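Local coordinates for major Capsid Protein VP1 (Chimpanzee polyomavirus Bob, PDB 6Y9I) that forms the pentameric capsomers of the polyomavirus outer shell and probably carries the surface that engages glycan receptors on host cells, at the interface of chains A and B. Sequence-based numbering; all coordinates share one arbitrary frame. Chains: chain A/B, Major Capsid Protein VP1.

Contact 1: the interface of chains A and B. Residues chain A 25, 97, 99, 280; chain B 145, 183, 205-207.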
loop_
_atom_site.group_PDB
_atom_site.type_symbol
_atom_site.label_atom_id
_atom_site.label_comp_id
_atom_site.label_asym_id
_atom_site.label_seq_id
_atom_site.Cartn_x
_atom_site.Cartn_y
_atom_site.Cartn_z
ATOM N N TYR A 25 -30.213 0.658 4.755
ATOM C CA TYR A 25 -29.421 0.042 3.672
ATOM C C TYR A 25 -29.718 0.813 2.409
ATOM O O TYR A 25 -30.904 1.207 2.233
ATOM C CB TYR A 25 -29.802 -1.417 3.462
ATOM C CG TYR A 25 -28.987 -2.375 4.275
ATOM C CD1 TYR A 25 -27.642 -2.553 4.002
ATOM C CD2 TYR A 25 -29.556 -3.112 5.298
ATOM C CE1 TYR A 25 -26.880 -3.452 4.723
ATOM C CE2 TYR A 25 -28.803 -4.007 6.039
ATOM C CZ TYR A 25 -27.463 -4.184 5.740
ATOM O OH TYR A 25 -26.699 -5.071 6.440
ATOM N N GLU A 97 -20.923 0.332 6.317
ATOM C CA GLU A 97 -20.339 -0.974 6.005
ATOM C C GLU A 97 -20.816 -1.415 4.631
ATOM O O GLU A 97 -22.023 -1.297 4.356
ATOM C CB GLU A 97 -20.795 -1.978 7.051
ATOM C CG GLU A 97 -20.277 -3.351 6.784
ATOM C CD GLU A 97 -19.117 -3.690 7.679
ATOM O OE1 GLU A 97 -18.189 -2.843 7.773
ATOM O OE2 GLU A 97 -19.176 -4.782 8.299
ATOM N N VAL A 99 -21.816 -4.537 2.696
ATOM C CA VAL A 99 -22.298 -5.868 3.164
ATOM C C VAL A 99 -22.214 -6.891 2.038
ATOM O O VAL A 99 -22.578 -6.550 0.893
ATOM C CB VAL A 99 -23.728 -5.795 3.738
ATOM C CG1 VAL A 99 -24.217 -7.167 4.140
ATOM C CG2 VAL A 99 -23.755 -4.884 4.950
ATOM N N TYR A 280 -24.690 -0.408 4.303
ATOM C CA TYR A 280 -25.398 -0.079 5.554
ATOM C C TYR A 280 -24.917 1.270 6.088
ATOM O O TYR A 280 -23.698 1.554 6.056
ATOM C CB TYR A 280 -25.121 -1.170 6.575
ATOM C CG TYR A 280 -25.640 -0.854 7.942
ATOM C CD1 TYR A 280 -26.962 -1.106 8.283
ATOM C CD2 TYR A 280 -24.783 -0.356 8.898
ATOM C CE1 TYR A 280 -27.424 -0.804 9.551
ATOM C CE2 TYR A 280 -25.224 -0.077 10.175
ATOM C CZ TYR A 280 -26.540 -0.334 10.500
ATOM O OH TYR A 280 -26.915 -0.039 11.761
ATOM N N GLN B 145 -25.719 -11.627 8.017
ATOM C CA GLN B 145 -26.586 -11.203 6.898
ATOM C C GLN B 145 -26.227 -12.032 5.665
ATOM O O GLN B 145 -25.021 -12.152 5.330
ATOM C CB GLN B 145 -26.447 -9.723 6.585
ATOM C CG GLN B 145 -27.157 -9.309 5.294
ATOM C CD GLN B 145 -28.664 -9.371 5.393
ATOM O OE1 GLN B 145 -29.254 -8.801 6.308
ATOM N NE2 GLN B 145 -29.288 -10.031 4.423
ATOM N N LEU B 183 -29.964 -6.903 -0.774
ATOM C CA LEU B 183 -30.108 -7.060 0.684
ATOM C C LEU B 183 -31.530 -7.534 0.967
ATOM O O LEU B 183 -32.444 -6.712 0.864
ATOM C CB LEU B 183 -29.799 -5.725 1.356
ATOM C CG LEU B 183 -29.403 -5.784 2.827
ATOM C CD1 LEU B 183 -30.589 -6.170 3.691
ATOM C CD2 LEU B 183 -28.218 -6.723 3.039
ATOM N N ASP B 205 -23.488 -8.983 10.176
ATOM C CA ASP B 205 -24.643 -8.066 10.030
ATOM C C ASP B 205 -24.321 -6.748 10.736
ATOM O O ASP B 205 -24.318 -6.666 11.968
ATOM C CB ASP B 205 -25.915 -8.728 10.568
ATOM C CG ASP B 205 -27.173 -7.900 10.373
ATOM O OD1 ASP B 205 -27.036 -6.747 9.901
ATOM O OD2 ASP B 205 -28.284 -8.407 10.724
ATOM N N PRO B 206 -24.032 -5.657 9.999
ATOM C CA PRO B 206 -23.709 -4.384 10.645
ATOM C C PRO B 206 -24.943 -3.748 11.298
ATOM O O PRO B 206 -24.753 -2.877 12.103
ATOM C CB PRO B 206 -23.200 -3.531 9.482
ATOM C CG PRO B 206 -23.980 -4.045 8.320
ATOM C CD PRO B 206 -24.072 -5.541 8.532
ATOM N N SER B 207 -26.163 -4.222 10.974
ATOM C CA SER B 207 -27.431 -3.697 11.560
ATOM C C SER B 207 -27.684 -4.334 12.937
ATOM O O SER B 207 -28.625 -3.919 13.631
ATOM C CB SER B 207 -28.622 -3.884 10.637
ATOM O OG SER B 207 -29.077 -5.243 10.669
HETATM O O HOH W 1 -28.243 -6.659 7.594
#
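B:Leu183 lies over one face of the A:Tyr25 ring, its branch carbon CG 3.5 Å from the ring centroid, with the two side chains crossing at about a right angle. The methyls straddle the ring: CD1 sits above the CD2–CE2 side and CD2 above CZ and CE1. On the opposite face, nearer the ring's margin, is A:Tyr280 from the same chain, and A:Val99 CG2 meets the edge in plane, so the A:Tyr25 ring is wedged between its own subunit and its neighbour. With CG anti to the carbonyl carbon (chi1 -91°), A:Tyr25 points its phenol oxygen OH at the B:Pro206 ring, 3.4 Å from CD.

B:Pro206 is the plug of this patch of the VP1 pentamer interface, burying 74 Å² in a socket of A:Tyr25, A:Glu97, A:Val99 and A:Tyr280. Its CG packs tightly against A:Val99 CG2 at 3.5 Å, while CB leans on the aliphatic stem of A:Glu97. A:Tyr280 runs antiparallel to the proline, presenting one ring face to the B:Pro206–B:Ser207 peptide; its CE1 is 3.5 Å from B:Ser207 CB.

The B:Asp205 carboxylate braces this turn, OD1 accepting from both N and OG of B:Ser207 on one face of its plane. A water joins the subunits, 2.5 Å from A:Tyr25 OH, 2.6 Å from B:Asp205 OD1 and 2.7 Å from B:Gln145 OE1.

Contact 2: the interface of chains A and B. Residues chain A 108; chain B 49-50, 53, 59, 200.
A:His108 NE2, the epsilon nitrogen of the imidazole, donates a 2.8 Å hydrogen bond to B:Glu200 OE2 and also lies 3.1 Å from a water. This loop-to-loop contact joins neighbouring VP1 subunits of the polyomavirus coat protein family. Histidine and glutamate come from opposite directions and meet edge to edge: OE2 offers its syn lone pair almost in the imidazole plane, and ring and carboxylate are turned only 21° apart. The bond is bent, 132° at the hydrogen. The same water lies 2.7 Å from B:Glu200 OE1, so OE2 meets NE2 directly and OE1 through the water. Beyond CG the B:Glu200 chain is extended, which carries its carboxylate out to the imidazole edge. The nearby carboxylate would probably favour a protonated A:His108.

B:Leu59 sets both methyls on the same side of the imidazole plane, near the ring's margin: its CD2 lies by the NE2–CE1 side, 3.7 Å from A:His108 CE1, and its CD1 by ring CD2. At the base of the side chain, A:His108 CB rests against the carbonyl oxygen of B:Asp53. A chi1 of 50° folds the imidazole back over its own backbone, turning NE2 to B:Glu200. A second water spans the backbones, from A:His108 O to B:Asp53 O, 2.7 Å from the latter.

Behind the contact, B:Asp53 OD2 ties the loop together by accepting from both N and ND1 of B:His50. The ring nitrogen B:His50 ND1 reaches B:Asp53 OD2 at 2.8 Å from the syn side, somewhat out of the carboxylate plane, whereas the backbone N approaches from well above that plane.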
loop_
_atom_site.group_PDB
_atom_site.type_symbol
_atom_site.label_atom_id
_atom_site.label_comp_id
_atom_site.label_asym_id
_atom_site.label_seq_id
_atom_site.Cartn_x
_atom_site.Cartn_y
_atom_site.Cartn_z
ATOM N N HIS A 108 -17.028 -19.534 -9.146
ATOM C CA HIS A 108 -18.020 -20.300 -9.953
ATOM C C HIS A 108 -19.124 -19.341 -10.422
ATOM O O HIS A 108 -20.295 -19.681 -10.385
ATOM C CB HIS A 108 -18.517 -21.508 -9.167
ATOM C CG HIS A 108 -18.968 -21.171 -7.793
ATOM N ND1 HIS A 108 -20.159 -20.528 -7.552
ATOM C CD2 HIS A 108 -18.413 -21.422 -6.585
ATOM C CE1 HIS A 108 -20.293 -20.343 -6.251
ATOM N NE2 HIS A 108 -19.254 -20.912 -5.639
ATOM N N ILE B 49 -12.689 -26.746 -6.866
ATOM C CA ILE B 49 -13.775 -25.936 -7.478
ATOM C C ILE B 49 -13.453 -25.709 -8.956
ATOM O O ILE B 49 -12.294 -25.330 -9.266
ATOM C CB ILE B 49 -13.916 -24.613 -6.707
ATOM C CG1 ILE B 49 -14.296 -24.869 -5.249
ATOM C CG2 ILE B 49 -14.888 -23.677 -7.391
ATOM C CD1 ILE B 49 -13.971 -23.720 -4.348
ATOM N N HIS B 50 -14.476 -25.860 -9.803
ATOM C CA HIS B 50 -14.459 -25.627 -11.268
ATOM C C HIS B 50 -15.526 -24.581 -11.593
ATOM O O HIS B 50 -16.461 -24.406 -10.796
ATOM C CB HIS B 50 -14.733 -26.922 -12.048
ATOM C CG HIS B 50 -14.069 -28.139 -11.499
ATOM N ND1 HIS B 50 -14.645 -28.898 -10.481
ATOM C CD2 HIS B 50 -12.903 -28.750 -11.810
ATOM C CE1 HIS B 50 -13.841 -29.908 -10.178
ATOM N NE2 HIS B 50 -12.762 -29.834 -10.967
ATOM N N ASP B 53 -19.349 -25.454 -11.499
ATOM C CA ASP B 53 -19.888 -26.071 -10.260
ATOM C C ASP B 53 -21.003 -25.140 -9.764
ATOM O O ASP B 53 -20.862 -23.914 -9.928
ATOM C CB ASP B 53 -18.735 -26.352 -9.283
ATOM C CG ASP B 53 -17.780 -27.455 -9.730
ATOM O OD1 ASP B 53 -18.106 -28.194 -10.737
ATOM O OD2 ASP B 53 -16.720 -27.605 -9.047
ATOM N N LEU B 59 -23.332 -27.481 -6.106
ATOM C CA LEU B 59 -22.146 -27.016 -5.344
ATOM C C LEU B 59 -22.154 -27.739 -3.997
ATOM O O LEU B 59 -23.173 -27.697 -3.312
ATOM C CB LEU B 59 -22.187 -25.488 -5.174
ATOM C CG LEU B 59 -20.880 -24.866 -4.689
ATOM C CD1 LEU B 59 -19.793 -25.036 -5.725
ATOM C CD2 LEU B 59 -21.069 -23.398 -4.338
ATOM N N GLU B 200 -19.078 -17.135 1.413
ATOM C CA GLU B 200 -19.586 -16.606 0.123
ATOM C C GLU B 200 -21.081 -16.280 0.187
ATOM O O GLU B 200 -21.564 -15.646 -0.750
ATOM C CB GLU B 200 -19.295 -17.540 -1.046
ATOM C CG GLU B 200 -20.097 -18.829 -1.056
ATOM C CD GLU B 200 -19.466 -19.859 -1.976
ATOM O OE1 GLU B 200 -18.436 -20.474 -1.566
ATOM O OE2 GLU B 200 -19.950 -19.980 -3.146
HETATM O O HOH W 2 -17.330 -22.048 -3.506
HETATM O O HOH W 3 -22.301 -21.943 -10.968
#

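The centres of the C-alpha atoms of contact 1 and contact 2 are about 25 Å apart; the two share no residues but join the same pair of neighbouring subunits in the five-copy assembly. Contact 1 draws its chain A side mainly from strands 19-26, 87-98 and 279-291, whereas contact 2 inserts a loop residue among chain B loops. Sequence links them on chain B: the glutamate of contact 2 and the proline turn of contact 1 flank strand 202-204. The interface is not an exact two-fold, so each subunit can offer different surfaces to its two neighbours, as closure of a pentameric ring requires.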